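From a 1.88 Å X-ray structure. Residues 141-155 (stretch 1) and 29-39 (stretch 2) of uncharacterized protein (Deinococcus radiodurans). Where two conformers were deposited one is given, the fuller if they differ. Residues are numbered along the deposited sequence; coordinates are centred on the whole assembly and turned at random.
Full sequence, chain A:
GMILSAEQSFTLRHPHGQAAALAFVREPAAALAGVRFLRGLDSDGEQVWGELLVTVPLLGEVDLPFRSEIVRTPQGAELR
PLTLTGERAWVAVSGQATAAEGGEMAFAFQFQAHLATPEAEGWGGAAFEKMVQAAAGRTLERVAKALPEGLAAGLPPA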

# COMPACT_ATOMS: atom_id res chain seq x y z
N GLU A 141 -14.16 5.01 -12.99
CA GLU A 141 -14.99 4.61 -14.12
C GLU A 141 -14.79 3.13 -14.48
O GLU A 141 -15.77 2.42 -14.77
CB GLU A 141 -14.72 5.50 -15.34
CG GLU A 141 -15.19 6.98 -15.17
CD GLU A 141 -16.73 7.14 -15.08
OE1 GLU A 141 -17.47 6.18 -15.44
OE2 GLU A 141 -17.19 8.22 -14.65
N ARG A 142 -13.55 2.65 -14.45
CA ARG A 142 -13.28 1.27 -14.81
C ARG A 142 -14.04 0.33 -13.85
O ARG A 142 -14.73 -0.61 -14.30
CB ARG A 142 -11.78 0.97 -14.73
CG ARG A 142 -11.37 -0.41 -15.31
CD ARG A 142 -11.24 -0.36 -16.81
NE ARG A 142 -10.45 -1.49 -17.33
CZ ARG A 142 -10.96 -2.63 -17.80
NH1 ARG A 142 -12.28 -2.83 -17.84
NH2 ARG A 142 -10.13 -3.56 -18.26
N VAL A 143 -13.95 0.59 -12.55
CA VAL A 143 -14.63 -0.27 -11.58
C VAL A 143 -16.15 -0.15 -11.73
O VAL A 143 -16.85 -1.15 -11.72
CB VAL A 143 -14.17 0.00 -10.11
CG1 VAL A 143 -14.49 1.43 -9.68
CG2 VAL A 143 -14.80 -1.01 -9.16
N ALA A 144 -16.64 1.07 -11.93
CA ALA A 144 -18.08 1.32 -12.03
C ALA A 144 -18.66 0.64 -13.28
O ALA A 144 -19.66 -0.09 -13.21
CB ALA A 144 -18.35 2.83 -12.07
N LYS A 145 -17.99 0.84 -14.41
CA LYS A 145 -18.43 0.26 -15.67
C LYS A 145 -18.41 -1.25 -15.70
O LYS A 145 -19.19 -1.85 -16.43
CB LYS A 145 -17.61 0.82 -16.81
CG LYS A 145 -17.94 2.29 -17.14
CD LYS A 145 -17.06 2.78 -18.26
CE LYS A 145 -17.27 4.26 -18.54
NZ LYS A 145 -16.24 4.78 -19.48
N ALA A 146 -17.54 -1.88 -14.91
CA ALA A 146 -17.44 -3.35 -14.90
C ALA A 146 -18.38 -4.01 -13.89
O ALA A 146 -18.54 -5.23 -13.89
CB ALA A 146 -15.96 -3.80 -14.65
N LEU A 147 -19.03 -3.22 -13.03
CA LEU A 147 -19.88 -3.79 -11.98
C LEU A 147 -20.99 -4.72 -12.46
O LEU A 147 -21.20 -5.77 -11.88
CB LEU A 147 -20.47 -2.70 -11.06
CG LEU A 147 -19.65 -2.32 -9.86
CD1 LEU A 147 -20.35 -1.21 -9.06
CD2 LEU A 147 -19.38 -3.55 -8.96
N PRO A 148 -21.74 -4.32 -13.51
CA PRO A 148 -22.78 -5.24 -13.96
C PRO A 148 -22.23 -6.63 -14.34
O PRO A 148 -22.82 -7.64 -13.99
CB PRO A 148 -23.38 -4.53 -15.17
CG PRO A 148 -23.19 -3.03 -14.82
CD PRO A 148 -21.86 -2.98 -14.13
N GLU A 149 -21.12 -6.65 -15.06
CA GLU A 149 -20.44 -7.88 -15.43
C GLU A 149 -20.06 -8.67 -14.18
O GLU A 149 -20.34 -9.87 -14.07
CB GLU A 149 -19.17 -7.53 -16.24
CG GLU A 149 -18.37 -8.75 -16.74
CD GLU A 149 -17.11 -8.36 -17.48
OE1 GLU A 149 -16.40 -7.41 -17.05
OE2 GLU A 149 -16.80 -9.02 -18.50
N GLY A 150 -19.47 -7.97 -13.20
CA GLY A 150 -19.03 -8.59 -11.95
C GLY A 150 -20.15 -9.17 -11.12
O GLY A 150 -20.04 -10.29 -10.64
N LEU A 151 -21.22 -8.40 -10.92
CA LEU A 151 -22.35 -8.93 -10.18
C LEU A 151 -22.96 -10.12 -10.91
O LEU A 151 -23.30 -11.12 -10.29
CB LEU A 151 -23.40 -7.85 -9.90
CG LEU A 151 -23.22 -7.16 -8.53
CD1 LEU A 151 -22.05 -6.20 -8.55
CD2 LEU A 151 -24.44 -6.47 -8.14
N ALA A 152 -23.09 -10.03 -12.24
CA ALA A 152 -23.68 -11.13 -13.01
C ALA A 152 -22.84 -12.41 -12.86
O ALA A 152 -23.38 -13.50 -12.72
CB ALA A 152 -23.82 -10.75 -14.49
N ALA A 153 -21.51 -12.26 -12.81
CA ALA A 153 -20.60 -13.39 -12.63
C ALA A 153 -20.83 -14.14 -11.30
O ALA A 153 -20.48 -15.28 -11.17
CB ALA A 153 -19.17 -12.94 -12.73
N GLY A 154 -21.44 -13.48 -10.31
CA GLY A 154 -21.70 -14.13 -9.02
C GLY A 154 -22.96 -15.00 -8.99
O GLY A 154 -23.17 -15.74 -8.03
N LEU A 155 -23.77 -14.92 -10.04
CA LEU A 155 -25.06 -15.61 -10.08
C LEU A 155 -24.96 -17.03 -10.61
O LEU A 155 -24.15 -17.29 -11.51
CB LEU A 155 -26.03 -14.84 -10.99
CG LEU A 155 -26.51 -13.47 -10.54
CD1 LEU A 155 -27.29 -12.80 -11.65
CD2 LEU A 155 -27.35 -13.57 -9.26
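Stretch 2, residues 29-39: AAALAGVRFLR

Stretch 2 runs along the helix of stretch 1 in the opposite sense. Its first residues lie near Gly 154 and its later ones near Val 143. It enters as the last turn of a helix, residues 29-31, and continues mostly as loop, so no helix-helix packing angle applies. The closest CA-CA approach is at Val 35, whose CA is 4.0 Å from the CA of Gly 150. Further on, the CA of Phe 37 is 5.6 Å from the CA of Val 143. Together the two stretches bury 642 Å², both sides summed.

Ala 29 is helical, exposed and free of contact with stretch 1. Ala 30 faces Gly 154, with Ala 30 O 4.4 Å from Gly 154 CA. Water 1 ties the two backbones together, donating to Ala 30 O at 2.6 Å and to Gly 154 O at 2.7 Å. Ala 31 is buried, and its O lies 3.8 Å from Leu 151 CG. That oxygen also accepts from water 2, at 2.8 Å.

Leu 32 is the first residue to leave helical phi/psi. It opens a type I beta turn that ends at Val 35, closed by a bond from Val 35 N to Leu 32 O of 3.2 Å. Its CA-to-CB bond points away from the helix, but the side-chain end comes nearer, with Leu 32 CD2 4.5 Å from Leu 151 CD1. Ala 33 is exposed and adds little.

Gly 34 packs close to the helix. Its CA is 4.3 Å from Ala 153 CB, and a CB on Gly 34 would clash with that methyl. Gly 34 N donates to water 2 at 2.9 Å, and the same water donates to Gly 150 O at 2.8 Å. Gly 34 O is 3.6 Å from Gly 150 CA in a CA-H...O contact.

Val 35 lies over Gly 150. A CB on Gly 150 would clash with Val 35 CA, so the bare glycine permits the close approach. The Val 35 side chain has chi1 t. Its CG1 meets Leu 147 CD2 at 3.8 Å, and its CG2 meets Leu 151 CD1 at 3.8 Å.

Arg 36 is extended in backbone. Its NH1 forms a salt bridge with Glu 149 OE1 at 3.0 Å; the hydrogen bond within it is weak, at 121°. Two waters serve the main chain. Water 3 accepts from Arg 36 N at 2.7 Å and donates to Ala 146 O at 3.1 Å. Water 4 donates to Arg 36 O and to Val 143 O, each at 2.9 Å.

Phe 37 has positive phi, 73°, and its CB points toward the helix. It has the largest covered area in either stretch. Arg 142 CG lies over one ring face, 4.0 Å from the Phe 37 centroid. Ala 146 CB meets the ring edge at Phe 37 CE2, 3.6 Å away.

Leu 38 CD2 touches Val 143 CG2 at 3.8 Å. Arg 39 is in a strand and out of reach.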

# COMPACT_ATOMS: atom_id res chain seq x y z
N ALA A 29 -20.03 -11.53 0.32
CA ALA A 29 -19.24 -12.65 -0.24
C ALA A 29 -19.94 -13.33 -1.42
O ALA A 29 -19.30 -13.95 -2.25
CB ALA A 29 -18.92 -13.69 0.87
N ALA A 30 -21.28 -13.23 -1.46
CA ALA A 30 -22.08 -13.76 -2.58
C ALA A 30 -22.15 -12.72 -3.69
O ALA A 30 -21.73 -12.96 -4.81
CB ALA A 30 -23.49 -14.10 -2.10
N ALA A 31 -22.68 -11.56 -3.35
CA ALA A 31 -22.90 -10.47 -4.33
C ALA A 31 -21.61 -10.02 -5.01
O ALA A 31 -21.62 -9.75 -6.20
CB ALA A 31 -23.59 -9.27 -3.65
N LEU A 32 -20.52 -9.92 -4.26
CA LEU A 32 -19.25 -9.43 -4.81
C LEU A 32 -18.21 -10.53 -5.18
O LEU A 32 -17.08 -10.21 -5.50
CB LEU A 32 -18.61 -8.43 -3.86
CG LEU A 32 -19.49 -7.25 -3.44
CD1 LEU A 32 -18.76 -6.42 -2.37
CD2 LEU A 32 -19.88 -6.38 -4.65
N ALA A 33 -18.62 -11.79 -5.16
CA ALA A 33 -17.68 -12.92 -5.47
C ALA A 33 -16.87 -12.74 -6.79
O ALA A 33 -15.66 -12.98 -6.82
CB ALA A 33 -18.43 -14.26 -5.47
N GLY A 34 -17.53 -12.30 -7.86
CA GLY A 34 -16.89 -12.16 -9.16
C GLY A 34 -16.57 -10.74 -9.57
O GLY A 34 -16.23 -10.48 -10.72
N VAL A 35 -16.68 -9.80 -8.65
CA VAL A 35 -16.42 -8.40 -8.97
C VAL A 35 -14.92 -8.12 -9.13
O VAL A 35 -14.12 -8.55 -8.32
CB VAL A 35 -17.05 -7.48 -7.93
CG1 VAL A 35 -16.58 -6.04 -8.10
CG2 VAL A 35 -18.59 -7.57 -8.04
N ARG A 36 -14.56 -7.41 -10.19
CA ARG A 36 -13.17 -7.08 -10.47
C ARG A 36 -12.86 -5.65 -10.08
O ARG A 36 -13.77 -4.82 -9.88
CB ARG A 36 -12.85 -7.26 -11.96
CG ARG A 36 -12.90 -8.72 -12.49
CD ARG A 36 -13.22 -8.74 -13.99
NE ARG A 36 -12.12 -8.29 -14.80
CZ ARG A 36 -12.23 -7.65 -15.96
NH1 ARG A 36 -13.41 -7.30 -16.46
NH2 ARG A 36 -11.12 -7.31 -16.61
N PHE A 37 -11.56 -5.37 -9.98
CA PHE A 37 -11.01 -4.04 -9.71
C PHE A 37 -11.21 -3.56 -8.29
O PHE A 37 -10.95 -2.40 -7.98
CB PHE A 37 -11.51 -3.02 -10.73
CG PHE A 37 -11.37 -3.48 -12.15
CD1 PHE A 37 -10.11 -3.70 -12.70
CD2 PHE A 37 -12.49 -3.73 -12.94
CE1 PHE A 37 -9.97 -4.13 -14.03
CE2 PHE A 37 -12.36 -4.16 -14.26
CZ PHE A 37 -11.09 -4.36 -14.80
N LEU A 38 -11.61 -4.48 -7.42
CA LEU A 38 -11.65 -4.23 -5.98
C LEU A 38 -10.65 -5.19 -5.32
O LEU A 38 -11.01 -6.30 -4.90
CB LEU A 38 -13.07 -4.44 -5.41
CG LEU A 38 -14.16 -3.47 -5.89
CD1 LEU A 38 -15.48 -3.78 -5.18
CD2 LEU A 38 -13.74 -2.01 -5.68
N ARG A 39 -9.41 -4.76 -5.21
CA ARG A 39 -8.36 -5.63 -4.71
C ARG A 39 -8.44 -5.78 -3.19
O ARG A 39 -8.82 -4.85 -2.48
CB ARG A 39 -6.98 -5.11 -5.13
CG ARG A 39 -5.89 -6.20 -5.17
CD ARG A 39 -4.53 -5.63 -5.51
NE ARG A 39 -4.00 -4.80 -4.42
CZ ARG A 39 -2.85 -4.12 -4.47
NH1 ARG A 39 -2.10 -4.15 -5.57
NH2 ARG A 39 -2.46 -3.40 -3.43
O HOH W 1 -21.90 -15.44 -5.63
O HOH W 2 -20.28 -11.37 -8.06
O HOH W 3 -16.50 -6.49 -11.89
O HOH W 4 -16.15 -3.90 -11.23